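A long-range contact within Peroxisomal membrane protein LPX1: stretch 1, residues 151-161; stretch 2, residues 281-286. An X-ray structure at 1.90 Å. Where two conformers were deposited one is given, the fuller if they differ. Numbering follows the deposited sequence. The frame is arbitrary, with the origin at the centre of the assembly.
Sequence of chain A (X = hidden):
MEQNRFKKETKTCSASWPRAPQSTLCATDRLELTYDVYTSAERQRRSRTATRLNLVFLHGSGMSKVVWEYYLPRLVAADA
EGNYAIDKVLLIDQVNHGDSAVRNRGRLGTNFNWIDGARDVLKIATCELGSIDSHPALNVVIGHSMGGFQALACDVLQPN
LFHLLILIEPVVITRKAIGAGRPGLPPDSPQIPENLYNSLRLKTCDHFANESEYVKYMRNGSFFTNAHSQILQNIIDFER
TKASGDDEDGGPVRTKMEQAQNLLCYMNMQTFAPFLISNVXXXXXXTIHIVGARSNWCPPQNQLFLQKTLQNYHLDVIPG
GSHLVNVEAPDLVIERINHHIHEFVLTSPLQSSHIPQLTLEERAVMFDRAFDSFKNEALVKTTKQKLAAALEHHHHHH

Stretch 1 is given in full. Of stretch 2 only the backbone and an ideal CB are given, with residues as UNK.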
# COMPACT_ATOMS: atom_id res chain seq x y z
N ALA A 151 11.69 -5.49 2.32
CA ALA A 151 12.28 -4.20 1.91
C ALA A 151 11.88 -3.86 0.47
O ALA A 151 11.50 -2.75 0.18
CB ALA A 151 13.82 -4.20 2.07
N LEU A 152 12.10 -4.81 -0.43
CA LEU A 152 11.65 -4.67 -1.82
C LEU A 152 10.15 -4.41 -1.97
O LEU A 152 9.73 -3.49 -2.67
CB LEU A 152 12.04 -5.93 -2.63
CG LEU A 152 13.51 -6.15 -2.88
CD1 LEU A 152 13.82 -7.63 -3.35
CD2 LEU A 152 14.02 -5.10 -3.92
N ALA A 153 9.35 -5.18 -1.22
CA ALA A 153 7.91 -5.01 -1.29
C ALA A 153 7.45 -3.66 -0.76
O ALA A 153 6.53 -3.08 -1.31
CB ALA A 153 7.16 -6.17 -0.56
N CYS A 154 8.14 -3.17 0.27
CA CYS A 154 7.88 -1.81 0.74
C CYS A 154 8.01 -0.81 -0.36
O CYS A 154 7.12 0.06 -0.52
CB CYS A 154 8.86 -1.39 1.86
SG CYS A 154 8.39 -2.18 3.48
N ASP A 155 9.07 -0.88 -1.11
CA ASP A 155 9.26 0.11 -2.20
C ASP A 155 8.23 -0.05 -3.28
O ASP A 155 7.73 0.97 -3.83
CB ASP A 155 10.67 0.04 -2.76
CG ASP A 155 10.98 1.23 -3.70
OD1 ASP A 155 11.13 2.34 -3.12
OD2 ASP A 155 10.91 1.07 -4.95
N VAL A 156 7.82 -1.30 -3.59
CA VAL A 156 6.82 -1.54 -4.56
C VAL A 156 5.50 -0.87 -4.19
O VAL A 156 4.82 -0.24 -5.01
CB VAL A 156 6.63 -3.07 -4.85
CG1 VAL A 156 5.35 -3.27 -5.72
CG2 VAL A 156 7.95 -3.67 -5.58
N LEU A 157 5.12 -1.05 -2.93
CA LEU A 157 3.84 -0.60 -2.49
C LEU A 157 3.83 0.93 -2.15
O LEU A 157 2.78 1.50 -2.05
CB LEU A 157 3.45 -1.33 -1.18
CG LEU A 157 3.19 -2.85 -1.45
CD1 LEU A 157 2.94 -3.54 -0.08
CD2 LEU A 157 1.99 -3.02 -2.45
N GLN A 158 5.00 1.49 -1.90
CA GLN A 158 5.13 2.91 -1.48
C GLN A 158 6.56 3.37 -1.92
O GLN A 158 7.49 3.36 -1.14
CB GLN A 158 4.97 2.98 0.00
CG GLN A 158 5.19 4.45 0.64
CD GLN A 158 4.63 5.53 -0.20
OE1 GLN A 158 5.24 5.93 -1.20
NE2 GLN A 158 3.41 6.01 0.15
N PRO A 159 6.72 3.76 -3.16
CA PRO A 159 8.01 4.01 -3.65
C PRO A 159 8.56 5.41 -3.27
O PRO A 159 9.65 5.82 -3.74
CB PRO A 159 7.79 3.91 -5.19
CG PRO A 159 6.48 4.43 -5.41
CD PRO A 159 5.74 3.83 -4.24
N ASN A 160 7.91 6.13 -2.37
CA ASN A 160 8.38 7.47 -2.05
C ASN A 160 8.99 7.53 -0.66
O ASN A 160 9.28 8.59 -0.17
CB ASN A 160 7.19 8.38 -2.18
CG ASN A 160 6.57 8.31 -3.51
OD1 ASN A 160 7.21 8.67 -4.50
ND2 ASN A 160 5.26 7.85 -3.60
N LEU A 161 9.18 6.39 -0.00
CA LEU A 161 9.65 6.38 1.36
C LEU A 161 11.16 6.09 1.44
O LEU A 161 11.84 6.88 2.05
CB LEU A 161 8.92 5.38 2.22
CG LEU A 161 9.21 5.27 3.76
CD1 LEU A 161 8.86 6.56 4.42
CD2 LEU A 161 8.44 3.99 4.32
N UNK A 281 11.21 -4.98 -11.08
CA UNK A 281 11.51 -4.07 -12.15
C UNK A 281 11.10 -2.58 -11.86
O UNK A 281 11.66 -1.69 -12.51
CB UNK A 281 10.81 -4.57 -13.41
N UNK A 282 10.17 -2.37 -10.91
CA UNK A 282 9.73 -1.02 -10.56
C UNK A 282 10.57 -0.40 -9.47
O UNK A 282 10.39 0.77 -9.13
CB UNK A 282 8.26 -1.04 -10.12
N UNK A 283 11.48 -1.20 -8.87
CA UNK A 283 12.28 -0.73 -7.74
C UNK A 283 13.51 -0.01 -8.34
O UNK A 283 14.44 -0.65 -8.84
CB UNK A 283 12.69 -1.88 -6.82
N UNK A 284 13.45 1.30 -8.33
CA UNK A 284 14.43 2.15 -9.06
C UNK A 284 15.53 2.64 -8.14
O UNK A 284 16.55 3.17 -8.61
CB UNK A 284 13.73 3.35 -9.70
N UNK A 285 15.39 2.39 -6.86
CA UNK A 285 16.32 2.87 -5.86
C UNK A 285 17.63 2.14 -5.88
O UNK A 285 17.68 0.96 -6.16
CB UNK A 285 15.70 2.76 -4.47
N UNK A 286 18.68 2.83 -5.48
CA UNK A 286 19.91 2.15 -5.21
C UNK A 286 19.67 1.02 -4.21
O UNK A 286 19.13 1.26 -3.14
CB UNK A 286 20.96 3.13 -4.69

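Position 281 offers little evidence. Its CA-to-CB bond points away from stretch 1, and nothing of that stretch lies within 5.5 Å of the ideal CB. Stretch 1 therefore sets no constraint here, and almost any side chain would be tolerated. The deposited residue is Lys-281, whose side chain makes no contact with stretch 1 and whose NZ is hydrogen-bonded elsewhere in the structure.

At position 282 the CA-to-CB bond points toward stretch 1, but the approach is loose: the nearest atom to the ideal CB is Val-156 CG2, 5.3 Å away. An apolar methyl at that range favours a hydrophobic side chain without dictating its shape, so aliphatic or aromatic residues would both suit. The residue is Phe-282, with chi1 at -71° (m). Its ring leads away from the helix, and the nearest approach of the side chain is Phe-282 CB to Val-156 CG2, 5.3 Å. The firmer link is through the backbone, where the O of water 2 lies 2.8 Å from both Phe-282 O and Asp-155 OD2, so it can bridge them.

Position 283 is the best defined. Its CA lies 6.4 Å from Asp-155 CA, the closest CA pair across the stretches, and phi/psi of -86/101 is extended. CA-to-CB runs sideways, with the ideal CB 3.9 Å from Asp-155 OD2, 4.5 Å from Leu-152 CD2 and 5.2 Å from Val-156 CG2. Two aliphatic side chains are thus within reach, and the short CA-to-CA spacing argues for a compact apolar residue such as valine, isoleucine, alanine or perhaps threonine. In Val-283, with chi1 at 172° (t), CG1 and CG2 both reach Leu-152 CD2, at 4.1 and 4.3 Å, and CG2 also packs 3.7 Å from Val-156 CG2. This residue has the largest area covered by stretch 1, 76 Å².

At position 284 the CA-to-CB bond runs sideways, and again no atom of stretch 1 lies within 5.5 Å of the ideal CB, so many side chains would fit. The main chain is more informative: its N lies 4.2 Å from Asp-155 OD2, a gap suited to a bridging water. The side chain of Arg-284 comes no nearer to stretch 1 than 5.9 Å, from its CB to Asp-155 OD2, but its N donates to water 1 (Arg-284 N to water O 2.8 Å), whose O also lies 2.6 Å from Asp-155 OD2.

At position 285 CA-to-CB points toward stretch 1, and the ideal CB is 4.8 Å from Asp-155 OD1. A carboxylate and, farther on, the carbonyl of Pro-159 call for a long donor, preferably cationic; lysine or arginine would suit, and glutamine could supply hydrogen bonds without the charge. In the given conformer of Lys-285, NZ forms a salt bridge with Asp-155 OD1 at 2.8 Å and donates a hydrogen bond to Pro-159 O at 2.7 Å. One ammonium thereby ties the last helical turn to the Gln-158 to Leu-161 beta turn.

At position 286 nothing of stretch 1 lies within 5.5 Å of the ideal CB, leaving its side chain unspecified. Arg-286 comes nearest with its CB, 9.9 Å from Asp-155 OD1.

Stretch 2, residues 281-286: KFVRKR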
# COMPACT_ATOMS: atom_id res chain seq x y z
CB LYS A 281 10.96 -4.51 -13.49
CG LYS A 281 9.42 -4.52 -13.60
CD LYS A 281 8.84 -5.05 -14.89
CE LYS A 281 7.33 -4.92 -14.86
NZ LYS A 281 6.68 -5.59 -15.99
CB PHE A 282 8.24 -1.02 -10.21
CG PHE A 282 7.38 -1.24 -11.41
CD1 PHE A 282 7.37 -0.33 -12.45
CD2 PHE A 282 6.62 -2.39 -11.54
CE1 PHE A 282 6.51 -0.49 -13.50
CE2 PHE A 282 5.83 -2.59 -12.61
CZ PHE A 282 5.76 -1.67 -13.63
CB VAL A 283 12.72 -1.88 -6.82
CG1 VAL A 283 13.75 -1.39 -5.73
CG2 VAL A 283 11.42 -2.52 -6.17
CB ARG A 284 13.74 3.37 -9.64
CG ARG A 284 12.72 3.07 -10.62
CD ARG A 284 12.35 4.41 -11.12
NE ARG A 284 11.04 4.45 -11.71
CZ ARG A 284 10.58 5.51 -12.38
NH1 ARG A 284 11.32 6.61 -12.48
NH2 ARG A 284 9.36 5.46 -12.92
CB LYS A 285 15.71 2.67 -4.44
CG LYS A 285 14.35 3.24 -4.25
CD LYS A 285 14.28 4.79 -4.46
CE LYS A 285 12.84 5.30 -4.44
NZ LYS A 285 12.12 4.94 -3.20
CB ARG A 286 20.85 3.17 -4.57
CG ARG A 286 22.16 2.54 -4.12
CD ARG A 286 23.03 2.50 -5.23
NE ARG A 286 24.48 2.24 -4.98
CZ ARG A 286 25.28 1.61 -5.88
NH1 ARG A 286 24.80 1.12 -7.05
NH2 ARG A 286 26.57 1.46 -5.59
O HOH W 1 11.61 2.80 -6.81
O HOH W 2 8.84 0.69 -6.75
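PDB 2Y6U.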